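VAL-1 (Chlorella virus, PDB 3GNE) cleaves the polysaccharide alginate as a family 14 lyase (EC 4.2.2.3), breaking its glycosidic linkages by beta-elimination. Local coordinates at residues A[4-9]-A[235-240]; A[104-109]-A[145-150]; A[127-132]-A[200-205]; A[175-180]-A[206-211]. One frame throughout, in Å; residues are numbered along the deposited sequence.

Interaction 1 pairs the two ends of the chain, and the other three lie within the loop it closes. Its centre is about 27 Å from that of interaction 2, on opposite sides of the chain's centre. Interactions 2 and 3 touch: I149 N lies 2.8 Å from I129 O. Citrate is held by G105 and H147 of interaction 2, and by Y128 and Y130 on the strand that supplies I129 to interaction 3. It probably comes from the crystallisation liquor; its site, with K92 and R116, may mark where acidic alginate binds. Interaction 3 also touches interaction 4 (W204 N to N175 OD1, 2.8 Å). Interaction 4 is centred about 23 Å from the chain's centre.

Interaction 1. Residues A[4-9]-A[235-240]; sequences ISTLDL and FTNFQM
Strands 4-6 and 235-240 run antiparallel, with axes 4.8 Å apart. They form a classic beta bulge in the larger sheet of the beta-sandwich: I4 and S5 both face M240. M240 O takes a 2.8 Å bond from I4 N and a weak one from S5 N. M240 N answers to S5 O at 2.9 Å, nearly along the C=O axis. Beyond the non-hydrogen-bonded pair T6/Q239, L7 N donates to F238 O.

On the S5/M240 face, the M240 chain is extended and then bends at chi3 (63°). This brings M240 CE to 3.6 Å from I4 CG2. L7 and F238 lie side by side, CB to CB at 3.8 Å. The L9 and F238 side chains cross at about a right angle, L9 CD2 meeting F238 CD2. W217 packs edge-to-face with F238. S5 OG is bonded to W19 NE1, and N237 ND2 to E78.

T6 and Q239 share the other face. A water there donates to N237 OD1 (2.7 Å), accepts from Q239 NE2 (2.5 Å) and bonds T6 OG1 (3.0 Å).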
loop_
_atom_site.group_PDB
_atom_site.type_symbol
_atom_site.label_atom_id
_atom_site.label_comp_id
_atom_site.label_asym_id
_atom_site.label_seq_id
_atom_site.Cartn_x
_atom_site.Cartn_y
_atom_site.Cartn_z
ATOM N N ILE A 4 -10.257 7.345 -12.037
ATOM C CA ILE A 4 -11.336 8.109 -11.435
ATOM C C ILE A 4 -10.831 9.483 -11.043
ATOM O O ILE A 4 -11.473 10.495 -11.360
ATOM C CB ILE A 4 -11.972 7.323 -10.279
ATOM C CG1 ILE A 4 -12.506 5.972 -10.757
ATOM C CG2 ILE A 4 -13.064 8.143 -9.582
ATOM C CD1 ILE A 4 -12.720 4.992 -9.602
ATOM N N SER A 5 -9.698 9.551 -10.366
ATOM C CA SER A 5 -9.167 10.851 -10.017
ATOM C C SER A 5 -7.677 10.687 -9.696
ATOM O O SER A 5 -7.199 9.565 -9.436
ATOM C CB SER A 5 -9.824 11.480 -8.794
ATOM O OG SER A 5 -9.671 10.637 -7.651
ATOM N N THR A 6 -6.990 11.810 -9.727
ATOM C CA THR A 6 -5.546 11.857 -9.483
ATOM C C THR A 6 -5.306 12.846 -8.341
ATOM O O THR A 6 -5.824 13.970 -8.402
ATOM C CB THR A 6 -4.841 12.350 -10.752
ATOM O OG1 THR A 6 -5.101 11.434 -11.817
ATOM C CG2 THR A 6 -3.317 12.447 -10.501
ATOM N N LEU A 7 -4.537 12.436 -7.349
ATOM C CA LEU A 7 -4.255 13.341 -6.250
ATOM C C LEU A 7 -3.435 14.511 -6.726
ATOM O O LEU A 7 -2.396 14.339 -7.385
ATOM C CB LEU A 7 -3.509 12.548 -5.209
ATOM C CG LEU A 7 -3.026 13.341 -3.991
ATOM C CD1 LEU A 7 -4.179 14.047 -3.235
ATOM C CD2 LEU A 7 -2.265 12.387 -3.069
ATOM N N ASP A 8 -3.866 15.735 -6.372
ATOM C CA ASP A 8 -3.036 16.901 -6.626
ATOM C C ASP A 8 -2.125 17.126 -5.430
ATOM O O ASP A 8 -2.555 17.510 -4.321
ATOM C CB ASP A 8 -3.983 18.087 -6.794
ATOM C CG ASP A 8 -3.233 19.360 -7.095
ATOM O OD1 ASP A 8 -3.932 20.366 -7.440
ATOM O OD2 ASP A 8 -1.977 19.423 -6.992
ATOM N N LEU A 9 -0.829 16.868 -5.578
ATOM C CA LEU A 9 0.087 16.958 -4.445
ATOM C C LEU A 9 0.252 18.397 -3.951
ATOM O O LEU A 9 0.690 18.616 -2.827
ATOM C CB LEU A 9 1.478 16.414 -4.799
ATOM C CG LEU A 9 1.490 14.908 -5.022
ATOM C CD1 LEU A 9 2.882 14.530 -5.507
ATOM C CD2 LEU A 9 1.113 14.131 -3.779
ATOM N N PHE A 235 7.965 9.825 -5.193
ATOM C CA PHE A 235 6.670 9.252 -5.521
ATOM C C PHE A 235 5.818 10.290 -6.239
ATOM O O PHE A 235 5.839 11.468 -5.924
ATOM C CB PHE A 235 5.937 8.838 -4.190
ATOM C CG PHE A 235 6.583 7.616 -3.549
ATOM C CD1 PHE A 235 6.201 6.332 -3.869
ATOM C CD2 PHE A 235 7.595 7.813 -2.595
ATOM C CE1 PHE A 235 6.789 5.219 -3.256
ATOM C CE2 PHE A 235 8.193 6.715 -1.975
ATOM C CZ PHE A 235 7.803 5.409 -2.306
ATOM N N THR A 236 5.046 9.828 -7.209
ATOM C CA THR A 236 4.230 10.786 -7.975
ATOM C C THR A 236 3.025 10.097 -8.546
ATOM O O THR A 236 2.941 8.879 -8.567
ATOM C CB THR A 236 5.102 11.427 -9.098
ATOM O OG1 THR A 236 4.418 12.566 -9.640
ATOM C CG2 THR A 236 5.415 10.399 -10.205
ATOM N N ASN A 237 2.089 10.902 -9.066
ATOM C CA ASN A 237 0.982 10.415 -9.862
ATOM C C ASN A 237 0.145 9.398 -9.088
ATOM O O ASN A 237 -0.120 8.288 -9.580
ATOM C CB ASN A 237 1.470 9.806 -11.199
ATOM C CG ASN A 237 0.339 9.819 -12.206
ATOM O OD1 ASN A 237 -0.632 10.570 -12.103
ATOM N ND2 ASN A 237 0.464 8.937 -13.222
ATOM N N PHE A 238 -0.276 9.760 -7.901
ATOM C CA PHE A 238 -1.178 8.909 -7.121
ATOM C C PHE A 238 -2.565 8.956 -7.749
ATOM O O PHE A 238 -3.135 10.036 -7.929
ATOM C CB PHE A 238 -1.279 9.449 -5.679
ATOM C CG PHE A 238 -0.011 9.220 -4.880
ATOM C CD1 PHE A 238 0.116 8.069 -4.109
ATOM C CD2 PHE A 238 1.034 10.129 -4.872
ATOM C CE1 PHE A 238 1.290 7.896 -3.320
ATOM C CE2 PHE A 238 2.179 9.973 -4.130
ATOM C CZ PHE A 238 2.304 8.825 -3.356
ATOM N N GLN A 239 -3.116 7.803 -8.124
ATOM C CA GLN A 239 -4.382 7.690 -8.801
ATOM C C GLN A 239 -5.287 6.689 -8.095
ATOM O O GLN A 239 -4.839 5.705 -7.535
ATOM C CB GLN A 239 -4.171 7.201 -10.263
ATOM C CG GLN A 239 -3.360 8.205 -11.068
ATOM C CD GLN A 239 -3.077 7.715 -12.464
ATOM O OE1 GLN A 239 -2.736 6.531 -12.579
ATOM N NE2 GLN A 239 -3.182 8.531 -13.498
ATOM N N MET A 240 -6.580 7.023 -8.207
ATOM C CA MET A 240 -7.623 6.092 -7.797
ATOM C C MET A 240 -8.257 5.571 -9.088
ATOM O O MET A 240 -8.672 6.417 -9.912
ATOM C CB MET A 240 -8.666 6.733 -6.888
ATOM C CG MET A 240 -9.625 5.691 -6.330
ATOM S SD MET A 240 -10.853 6.325 -5.175
ATOM C CE MET A 240 -11.810 7.486 -6.250
HETATM O O HOH W 1 -2.784 10.987 -13.715
HETATM O O HOH W 2 -0.163 12.617 -7.378
#

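Interaction 2. Residues A[104-109]-A[145-150]. With FLC (citrate anion), chain C.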
loop_
_atom_site.group_PDB
_atom_site.type_symbol
_atom_site.label_atom_id
_atom_site.label_comp_id
_atom_site.label_asym_id
_atom_site.label_seq_id
_atom_site.Cartn_x
_atom_site.Cartn_y
_atom_site.Cartn_z
ATOM N N SER A 104 -2.577 -3.955 10.917
ATOM C CA SER A 104 -1.181 -3.628 10.617
ATOM C C SER A 104 -0.484 -3.543 11.972
ATOM O O SER A 104 -1.111 -3.639 13.025
ATOM C CB SER A 104 -1.098 -2.311 9.862
ATOM O OG SER A 104 -1.508 -1.226 10.672
ATOM N N GLY A 105 0.816 -3.358 11.934
ATOM C CA GLY A 105 1.502 -3.096 13.228
ATOM C C GLY A 105 1.475 -4.308 14.130
ATOM O O GLY A 105 1.493 -4.126 15.340
ATOM N N TYR A 106 1.483 -5.537 13.585
ATOM C CA TYR A 106 1.503 -6.755 14.358
ATOM C C TYR A 106 0.211 -6.897 15.175
ATOM O O TYR A 106 0.208 -7.619 16.162
ATOM C CB TYR A 106 2.755 -6.837 15.255
ATOM C CG TYR A 106 3.253 -8.218 15.571
ATOM C CD1 TYR A 106 3.837 -9.019 14.604
ATOM C CD2 TYR A 106 3.219 -8.796 16.830
ATOM C CE1 TYR A 106 4.333 -10.293 14.800
ATOM C CE2 TYR A 106 3.694 -10.066 17.074
ATOM C CZ TYR A 106 4.243 -10.820 16.076
ATOM O OH TYR A 106 4.725 -12.096 16.367
ATOM N N GLN A 107 -0.858 -6.240 14.728
ATOM C CA GLN A 107 -2.163 -6.381 15.370
ATOM C C GLN A 107 -3.180 -6.685 14.289
ATOM O O GLN A 107 -3.076 -6.204 13.174
ATOM C CB GLN A 107 -2.595 -5.070 16.071
ATOM C CG GLN A 107 -1.611 -4.823 17.237
ATOM C CD GLN A 107 -1.951 -3.531 17.986
ATOM O OE1 GLN A 107 -2.287 -2.522 17.342
ATOM N NE2 GLN A 107 -1.904 -3.595 19.299
ATOM N N HIS A 108 -4.190 -7.465 14.668
ATOM C CA HIS A 108 -5.306 -7.842 13.803
ATOM C C HIS A 108 -6.621 -7.500 14.507
ATOM O O HIS A 108 -6.623 -7.275 15.727
ATOM C CB HIS A 108 -5.252 -9.311 13.503
ATOM C CG HIS A 108 -4.036 -9.699 12.697
ATOM N ND1 HIS A 108 -2.813 -9.876 13.301
ATOM C CD2 HIS A 108 -3.864 -9.983 11.385
ATOM C CE1 HIS A 108 -1.935 -10.251 12.356
ATOM N NE2 HIS A 108 -2.538 -10.327 11.162
ATOM N N SER A 109 -7.709 -7.521 13.753
ATOM C CA SER A 109 -9.006 -7.295 14.408
ATOM C C SER A 109 -10.053 -8.045 13.630
ATOM O O SER A 109 -9.853 -8.441 12.465
ATOM C CB SER A 109 -9.352 -5.785 14.382
ATOM O OG SER A 109 -9.431 -5.344 13.029
ATOM N N GLU A 145 -2.457 -13.696 12.298
ATOM C CA GLU A 145 -1.564 -13.721 13.409
ATOM C C GLU A 145 -0.197 -13.194 12.979
ATOM O O GLU A 145 0.128 -13.264 11.779
ATOM C CB GLU A 145 -1.350 -15.167 13.911
ATOM C CG GLU A 145 -2.600 -15.913 14.263
ATOM C CD GLU A 145 -2.492 -17.371 13.840
ATOM O OE1 GLU A 145 -1.767 -18.130 14.534
ATOM O OE2 GLU A 145 -3.098 -17.796 12.830
ATOM N N GLY A 146 0.601 -12.693 13.911
ATOM C CA GLY A 146 1.960 -12.288 13.541
ATOM C C GLY A 146 1.976 -11.164 12.521
ATOM O O GLY A 146 1.151 -10.267 12.577
ATOM N N HIS A 147 2.951 -11.179 11.609
ATOM C CA HIS A 147 3.080 -10.204 10.565
ATOM C C HIS A 147 2.121 -10.495 9.425
ATOM O O HIS A 147 1.412 -11.506 9.463
ATOM C CB HIS A 147 4.513 -10.178 9.991
ATOM C CG HIS A 147 5.495 -9.742 11.055
ATOM N ND1 HIS A 147 5.644 -8.444 11.463
ATOM C CD2 HIS A 147 6.360 -10.490 11.777
ATOM C CE1 HIS A 147 6.588 -8.390 12.422
ATOM N NE2 HIS A 147 7.028 -9.620 12.621
ATOM N N GLY A 148 2.099 -9.581 8.443
ATOM C CA GLY A 148 1.242 -9.802 7.288
ATOM C C GLY A 148 1.730 -10.969 6.450
ATOM O O GLY A 148 2.817 -11.553 6.632
ATOM N N ILE A 149 0.900 -11.279 5.454
ATOM C CA ILE A 149 1.121 -12.396 4.549
ATOM C C ILE A 149 1.485 -11.860 3.157
ATOM O O ILE A 149 0.749 -11.061 2.560
ATOM C CB ILE A 149 -0.146 -13.280 4.449
ATOM C CG1 ILE A 149 -0.783 -13.555 5.807
ATOM C CG2 ILE A 149 0.187 -14.566 3.701
ATOM C CD1 ILE A 149 0.108 -14.205 6.851
ATOM N N GLY A 150 2.642 -12.300 2.658
ATOM C CA GLY A 150 3.134 -11.823 1.343
ATOM C C GLY A 150 2.722 -12.781 0.245
ATOM O O GLY A 150 2.679 -13.990 0.461
HETATM C CAC FLC C . 3.303 -2.974 9.613
HETATM C CA FLC C . 4.179 -3.348 10.792
HETATM C CB FLC C . 5.380 -4.175 10.316
HETATM C CBC FLC C . 4.814 -5.444 9.682
HETATM C CG FLC C . 6.229 -4.540 11.530
HETATM C CGC FLC C . 7.471 -5.384 11.206
HETATM O OA1 FLC C . 3.756 -2.237 8.753
HETATM O OA2 FLC C . 2.179 -3.441 9.582
HETATM O OB1 FLC C . 4.884 -5.531 8.441
HETATM O OB2 FLC C . 4.261 -6.294 10.426
HETATM O OG1 FLC C . 7.519 -5.992 10.141
HETATM O OG2 FLC C . 8.363 -5.442 12.101
HETATM O OHB FLC C . 6.147 -3.394 9.418
HETATM O O HOH W 3 0.586 -10.105 15.331
HETATM O O HOH W 4 -1.363 -11.637 9.081
#
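Y106, H108 and G146 carry this surface contact between two loops. Y106 sits in a type I' turn, S104 to Q107. Its CG is anti to the backbone N (chi1 -151°), which sends the ring across the second loop. Y106 CE1 comes to 3.3 Å from G146 CA. The same CE1 stands over the centre of the H147 imidazole, 3.5 Å above its plane. The two rings form an edge-to-face pair with planes 58° apart.

G146 O lies in the H108 ring plane, 3.1 Å from H108 CE1, while E145 N sits over one face. One water lies over the Y106 ring and donates to Y106 O and G146 O. Another joins H108 NE2 to H147 O.

Both loops bind a citrate, probably from the crystallisation liquor, at what may be the substrate cleft. G105 N bonds its OA2 at 2.7 Å, and H147 ND1 bonds its OB2 at 2.8 Å, in the imidazole plane and almost straight (178°). That bond helps orient the H147 ring and uses a proton on ND1. The 104-109 loop joins strands 91-99 and 112-119. Segment 145-150 leads into edge strand 149-151, beside strand 125-130, whose Y130 stacks on H108 and bonds Y106 N.

Interaction 3. Residues A[127-132]-A[200-205]; sequences DYIYPP and KRINWS
I129 crosses the W204 indole at about a right angle and touches the far end of its six-membered ring. I129 CG2, anti to the backbone N, reaches W204 CZ3 at 3.7 Å. I129 CD1 lies 3.9 Å from W204 CH2, and also meets I202 CD1 at 4.4 Å. The P132 ring puts CG 3.4 Å from W204 O, with CD near N203 O. No hydrogen bond crosses between the segments.

The contact is buried between the two sheets of the beta-sandwich. I129 belongs to strand 125-130 of the seven-stranded sheet, and I202 to strand 195-202 of the other. Several second-shell groups hold W204 in place. I202 CG2 sits over one face of the indole, 3.6 Å above its plane. W204 NE1 bonds E187 O. N175 OD1 accepts from both W204 N and S205 N. Next to it, Q137 NE2 bonds N203 O. R201 and I202 both face G186 in a G1 beta bulge. S205 OG is bonded to L210 O.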
loop_
_atom_site.group_PDB
_atom_site.type_symbol
_atom_site.label_atom_id
_atom_site.label_comp_id
_atom_site.label_asym_id
_atom_site.label_seq_id
_atom_site.Cartn_x
_atom_site.Cartn_y
_atom_site.Cartn_z
ATOM N N ASP A 127 2.539 -8.294 -2.758
ATOM C CA ASP A 127 1.303 -7.966 -2.097
ATOM C C ASP A 127 1.441 -8.346 -0.622
ATOM O O ASP A 127 2.023 -9.382 -0.339
ATOM C CB ASP A 127 0.180 -8.779 -2.753
ATOM C CG ASP A 127 -1.199 -8.312 -2.412
ATOM O OD1 ASP A 127 -1.337 -7.220 -1.777
ATOM O OD2 ASP A 127 -2.150 -9.038 -2.693
ATOM N N TYR A 128 0.946 -7.536 0.289
ATOM C CA TYR A 128 1.161 -7.775 1.717
ATOM C C TYR A 128 -0.166 -7.560 2.463
ATOM O O TYR A 128 -0.666 -6.432 2.529
ATOM C CB TYR A 128 2.239 -6.821 2.192
ATOM C CG TYR A 128 2.702 -7.066 3.610
ATOM C CD1 TYR A 128 3.323 -8.290 3.949
ATOM C CD2 TYR A 128 2.527 -6.076 4.584
ATOM C CE1 TYR A 128 3.755 -8.543 5.250
ATOM C CE2 TYR A 128 2.995 -6.318 5.879
ATOM C CZ TYR A 128 3.597 -7.533 6.220
ATOM O OH TYR A 128 4.065 -7.802 7.477
ATOM N N ILE A 129 -0.720 -8.629 2.958
ATOM C CA ILE A 129 -2.097 -8.639 3.459
ATOM C C ILE A 129 -2.143 -8.914 4.945
ATOM O O ILE A 129 -1.557 -9.897 5.412
ATOM C CB ILE A 129 -2.917 -9.718 2.700
ATOM C CG1 ILE A 129 -2.929 -9.384 1.208
ATOM C CG2 ILE A 129 -4.342 -9.818 3.293
ATOM C CD1 ILE A 129 -3.722 -10.383 0.351
ATOM N N TYR A 130 -2.913 -8.132 5.691
ATOM C CA TYR A 130 -3.321 -8.472 7.052
ATOM C C TYR A 130 -4.802 -8.851 6.951
ATOM O O TYR A 130 -5.627 -7.936 6.698
ATOM C CB TYR A 130 -3.190 -7.297 8.009
ATOM C CG TYR A 130 -1.869 -7.165 8.752
ATOM C CD1 TYR A 130 -0.668 -6.875 8.083
ATOM C CD2 TYR A 130 -1.836 -7.250 10.137
ATOM C CE1 TYR A 130 0.530 -6.736 8.802
ATOM C CE2 TYR A 130 -0.644 -7.124 10.830
ATOM C CZ TYR A 130 0.527 -6.862 10.165
ATOM O OH TYR A 130 1.680 -6.727 10.924
ATOM N N PRO A 131 -5.137 -10.118 7.096
ATOM C CA PRO A 131 -6.562 -10.505 7.052
ATOM C C PRO A 131 -7.224 -10.371 8.414
ATOM O O PRO A 131 -6.525 -10.211 9.418
ATOM C CB PRO A 131 -6.457 -11.997 6.632
ATOM C CG PRO A 131 -5.190 -12.449 7.357
ATOM C CD PRO A 131 -4.240 -11.271 7.304
ATOM N N PRO A 132 -8.564 -10.415 8.457
ATOM C CA PRO A 132 -9.242 -10.258 9.740
ATOM C C PRO A 132 -9.075 -11.436 10.682
ATOM O O PRO A 132 -9.007 -12.589 10.247
ATOM C CB PRO A 132 -10.737 -10.151 9.294
ATOM C CG PRO A 132 -10.700 -9.680 7.874
ATOM C CD PRO A 132 -9.509 -10.476 7.311
ATOM N N LYS A 200 -7.007 -14.748 -6.019
ATOM C CA LYS A 200 -8.450 -14.880 -5.850
ATOM C C LYS A 200 -8.746 -15.703 -4.611
ATOM O O LYS A 200 -7.857 -16.330 -4.010
ATOM C CB LYS A 200 -9.036 -15.558 -7.111
ATOM C CG LYS A 200 -8.855 -14.738 -8.384
ATOM C CD LYS A 200 -9.774 -15.274 -9.486
ATOM C CE LYS A 200 -9.703 -14.418 -10.735
ATOM N NZ LYS A 200 -10.506 -14.959 -11.864
ATOM N N ARG A 201 -9.999 -15.687 -4.183
ATOM C CA ARG A 201 -10.503 -16.544 -3.094
ATOM C C ARG A 201 -10.303 -16.041 -1.670
ATOM O O ARG A 201 -10.223 -16.767 -0.677
ATOM C CB ARG A 201 -9.997 -17.965 -3.380
ATOM C CG ARG A 201 -10.767 -18.547 -4.585
ATOM C CD ARG A 201 -9.881 -18.734 -5.819
ATOM N NE ARG A 201 -10.255 -19.925 -6.581
ATOM C CZ ARG A 201 -9.828 -21.162 -6.361
ATOM N NH1 ARG A 201 -8.976 -21.417 -5.371
ATOM N NH2 ARG A 201 -10.258 -22.158 -7.132
ATOM N N ILE A 202 -10.278 -14.704 -1.561
ATOM C CA ILE A 202 -10.002 -14.056 -0.276
ATOM C C ILE A 202 -11.274 -13.677 0.440
ATOM O O ILE A 202 -12.221 -13.197 -0.195
ATOM C CB ILE A 202 -9.257 -12.724 -0.538
ATOM C CG1 ILE A 202 -7.948 -12.956 -1.316
ATOM C CG2 ILE A 202 -9.011 -12.020 0.772
ATOM C CD1 ILE A 202 -7.318 -11.685 -1.810
ATOM N N ASN A 203 -11.343 -13.891 1.738
ATOM C CA ASN A 203 -12.373 -13.228 2.564
ATOM C C ASN A 203 -11.791 -11.913 3.102
ATOM O O ASN A 203 -10.900 -11.935 3.949
ATOM C CB ASN A 203 -12.871 -14.109 3.689
ATOM C CG ASN A 203 -14.089 -14.961 3.386
ATOM O OD1 ASN A 203 -14.361 -15.870 4.184
ATOM N ND2 ASN A 203 -14.804 -14.714 2.321
ATOM N N TRP A 204 -12.308 -10.789 2.619
ATOM C CA TRP A 204 -11.817 -9.494 3.109
ATOM C C TRP A 204 -12.548 -9.011 4.329
ATOM O O TRP A 204 -11.974 -8.214 5.101
ATOM C CB TRP A 204 -11.934 -8.470 1.991
ATOM C CG TRP A 204 -10.854 -8.524 0.964
ATOM C CD1 TRP A 204 -10.957 -8.786 -0.363
ATOM C CD2 TRP A 204 -9.426 -8.289 1.224
ATOM N NE1 TRP A 204 -9.722 -8.730 -0.951
ATOM C CE2 TRP A 204 -8.770 -8.432 -0.008
ATOM C CE3 TRP A 204 -8.707 -7.981 2.371
ATOM C CZ2 TRP A 204 -7.395 -8.281 -0.162
ATOM C CZ3 TRP A 204 -7.332 -7.821 2.268
ATOM C CH2 TRP A 204 -6.714 -7.973 1.013
ATOM N N SER A 205 -13.808 -9.430 4.574
ATOM C CA SER A 205 -14.464 -8.986 5.796
ATOM C C SER A 205 -15.560 -9.999 6.112
ATOM O O SER A 205 -15.984 -10.778 5.307
ATOM C CB SER A 205 -15.066 -7.563 5.721
ATOM O OG SER A 205 -16.328 -7.604 5.033
#

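Interaction 4. Residues A[175-180]-A[206-211]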
loop_
_atom_site.group_PDB
_atom_site.type_symbol
_atom_site.label_atom_id
_atom_site.label_comp_id
_atom_site.label_asym_id
_atom_site.label_seq_id
_atom_site.Cartn_x
_atom_site.Cartn_y
_atom_site.Cartn_z
ATOM N N ASN A 175 -14.929 -9.590 -1.135
ATOM C CA ASN A 175 -15.779 -10.763 -1.334
ATOM C C ASN A 175 -17.247 -10.361 -1.330
ATOM O O ASN A 175 -17.639 -9.269 -0.848
ATOM C CB ASN A 175 -15.578 -11.740 -0.182
ATOM C CG ASN A 175 -15.777 -11.084 1.190
ATOM O OD1 ASN A 175 -14.880 -10.381 1.690
ATOM N ND2 ASN A 175 -16.975 -11.270 1.802
ATOM N N THR A 176 -18.070 -11.272 -1.844
ATOM C CA THR A 176 -19.539 -11.103 -1.754
ATOM C C THR A 176 -20.042 -11.797 -0.500
ATOM O O THR A 176 -19.261 -12.461 0.170
ATOM C CB THR A 176 -20.283 -11.623 -2.960
ATOM O OG1 THR A 176 -20.024 -13.034 -3.082
ATOM C CG2 THR A 176 -19.737 -10.989 -4.232
ATOM N N PHE A 177 -21.313 -11.640 -0.189
ATOM C CA PHE A 177 -21.918 -12.313 0.928
ATOM C C PHE A 177 -23.161 -13.008 0.389
ATOM O O PHE A 177 -23.872 -12.547 -0.514
ATOM C CB PHE A 177 -22.362 -11.375 2.064
ATOM C CG PHE A 177 -21.119 -10.642 2.578
ATOM C CD1 PHE A 177 -20.488 -11.093 3.722
ATOM C CD2 PHE A 177 -20.621 -9.559 1.882
ATOM C CE1 PHE A 177 -19.349 -10.445 4.177
ATOM C CE2 PHE A 177 -19.471 -8.896 2.332
ATOM C CZ PHE A 177 -18.855 -9.372 3.468
ATOM N N LYS A 178 -23.461 -14.172 0.940
ATOM C CA LYS A 178 -24.728 -14.763 0.402
ATOM C C LYS A 178 -25.497 -15.211 1.647
ATOM O O LYS A 178 -24.758 -15.833 2.431
ATOM C CB LYS A 178 -24.391 -15.797 -0.642
ATOM C CG LYS A 178 -24.400 -17.242 -0.192
ATOM C CD LYS A 178 -25.386 -18.063 -1.028
ATOM C CE LYS A 178 -25.919 -19.192 -0.145
ATOM N NZ LYS A 178 -25.594 -18.836 1.281
ATOM N N ASN A 179 -26.696 -14.729 1.804
ATOM C CA ASN A 179 -27.338 -14.805 3.117
ATOM C C ASN A 179 -26.370 -14.461 4.239
ATOM O O ASN A 179 -26.335 -15.104 5.295
ATOM C CB ASN A 179 -27.928 -16.203 3.310
ATOM C CG ASN A 179 -28.576 -16.692 2.028
ATOM O OD1 ASN A 179 -28.407 -17.840 1.614
ATOM N ND2 ASN A 179 -29.330 -15.827 1.357
ATOM N N GLY A 180 -25.534 -13.437 4.063
ATOM C CA GLY A 180 -24.657 -13.059 5.189
ATOM C C GLY A 180 -23.364 -13.803 5.403
ATOM O O GLY A 180 -22.498 -13.441 6.226
ATOM N N ARG A 206 -16.004 -9.842 7.383
ATOM C CA ARG A 206 -17.007 -10.789 7.882
ATOM C C ARG A 206 -18.451 -10.369 7.672
ATOM O O ARG A 206 -19.348 -11.180 7.953
ATOM C CB ARG A 206 -16.724 -10.978 9.384
ATOM C CG ARG A 206 -17.183 -9.746 10.171
ATOM C CD ARG A 206 -17.533 -10.162 11.580
ATOM N NE ARG A 206 -16.569 -11.027 12.211
ATOM C CZ ARG A 206 -16.709 -12.201 12.802
ATOM N NH1 ARG A 206 -17.874 -12.843 12.919
ATOM N NH2 ARG A 206 -15.622 -12.771 13.309
ATOM N N SER A 207 -18.710 -9.148 7.204
ATOM C CA SER A 207 -20.104 -8.751 7.071
ATOM C C SER A 207 -20.189 -7.591 6.084
ATOM O O SER A 207 -19.225 -6.887 5.813
ATOM C CB SER A 207 -20.646 -8.463 8.475
ATOM O OG SER A 207 -19.904 -7.458 9.099
ATOM N N PRO A 208 -21.322 -7.426 5.424
ATOM C CA PRO A 208 -21.423 -6.516 4.283
ATOM C C PRO A 208 -21.363 -5.042 4.628
ATOM O O PRO A 208 -21.277 -4.219 3.714
ATOM C CB PRO A 208 -22.771 -6.918 3.652
ATOM C CG PRO A 208 -23.520 -7.582 4.764
ATOM C CD PRO A 208 -22.533 -8.282 5.636
ATOM N N ASP A 209 -21.393 -4.731 5.922
ATOM C CA ASP A 209 -21.181 -3.352 6.397
ATOM C C ASP A 209 -19.687 -2.993 6.479
ATOM O O ASP A 209 -19.354 -1.830 6.754
ATOM C CB ASP A 209 -21.793 -3.146 7.778
ATOM C CG ASP A 209 -21.163 -4.019 8.831
ATOM O OD1 ASP A 209 -21.292 -5.244 8.717
ATOM O OD2 ASP A 209 -20.517 -3.498 9.765
ATOM N N LEU A 210 -18.822 -4.009 6.291
ATOM C CA LEU A 210 -17.368 -3.743 6.420
ATOM C C LEU A 210 -16.761 -3.828 5.041
ATOM O O LEU A 210 -16.580 -4.949 4.523
ATOM C CB LEU A 210 -16.799 -4.803 7.340
ATOM C CG LEU A 210 -17.263 -4.702 8.811
ATOM C CD1 LEU A 210 -16.850 -5.968 9.585
ATOM C CD2 LEU A 210 -16.774 -3.430 9.506
ATOM N N LEU A 211 -16.496 -2.707 4.398
ATOM C CA LEU A 211 -16.090 -2.676 2.998
ATOM C C LEU A 211 -14.802 -1.877 2.927
ATOM O O LEU A 211 -14.219 -1.494 3.974
ATOM C CB LEU A 211 -17.208 -2.040 2.160
ATOM C CG LEU A 211 -18.572 -2.726 2.278
ATOM C CD1 LEU A 211 -19.584 -1.861 1.562
ATOM C CD2 LEU A 211 -18.485 -4.134 1.685
HETATM O O HOH W 5 -22.335 -11.290 7.349
#
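F177 CG is anti to its own carbonyl carbon (chi1 -60°), and chi2 of -99° turns the ring face toward P208. P208 CD sits 4.0 Å from the ring centroid and 13° off its normal, a CH-pi contact over the face. P208 CB touches F177 CD2 at 3.8 Å. The tip of the ring reaches the backbone ahead of the proline: F177 CE1 is 3.4 Å from S207 N, and F177 CZ is 3.4 Å from S207 C. On the opposite face N175 ND2 lies 3.2 Å above the plane. The ring thus has the proline over one face and the N175 amide at the rim of the other. N175 ND2 is itself bonded to T176 O.

The partner loop, between strands 195-202 and 212-221, makes a type I turn from S207 to L210. L210 N bonds S207 O, and S207 OG donates to the syn lone pair of D209 OD1 at 2.6 Å. F177 comes from strand 177-178 of a small two-stranded sheet. One water donates to both G180 O and R206 O. With no direct hydrogen bond between the segments, dispersion and CH-pi contact, plus this water, join hairpin to loop.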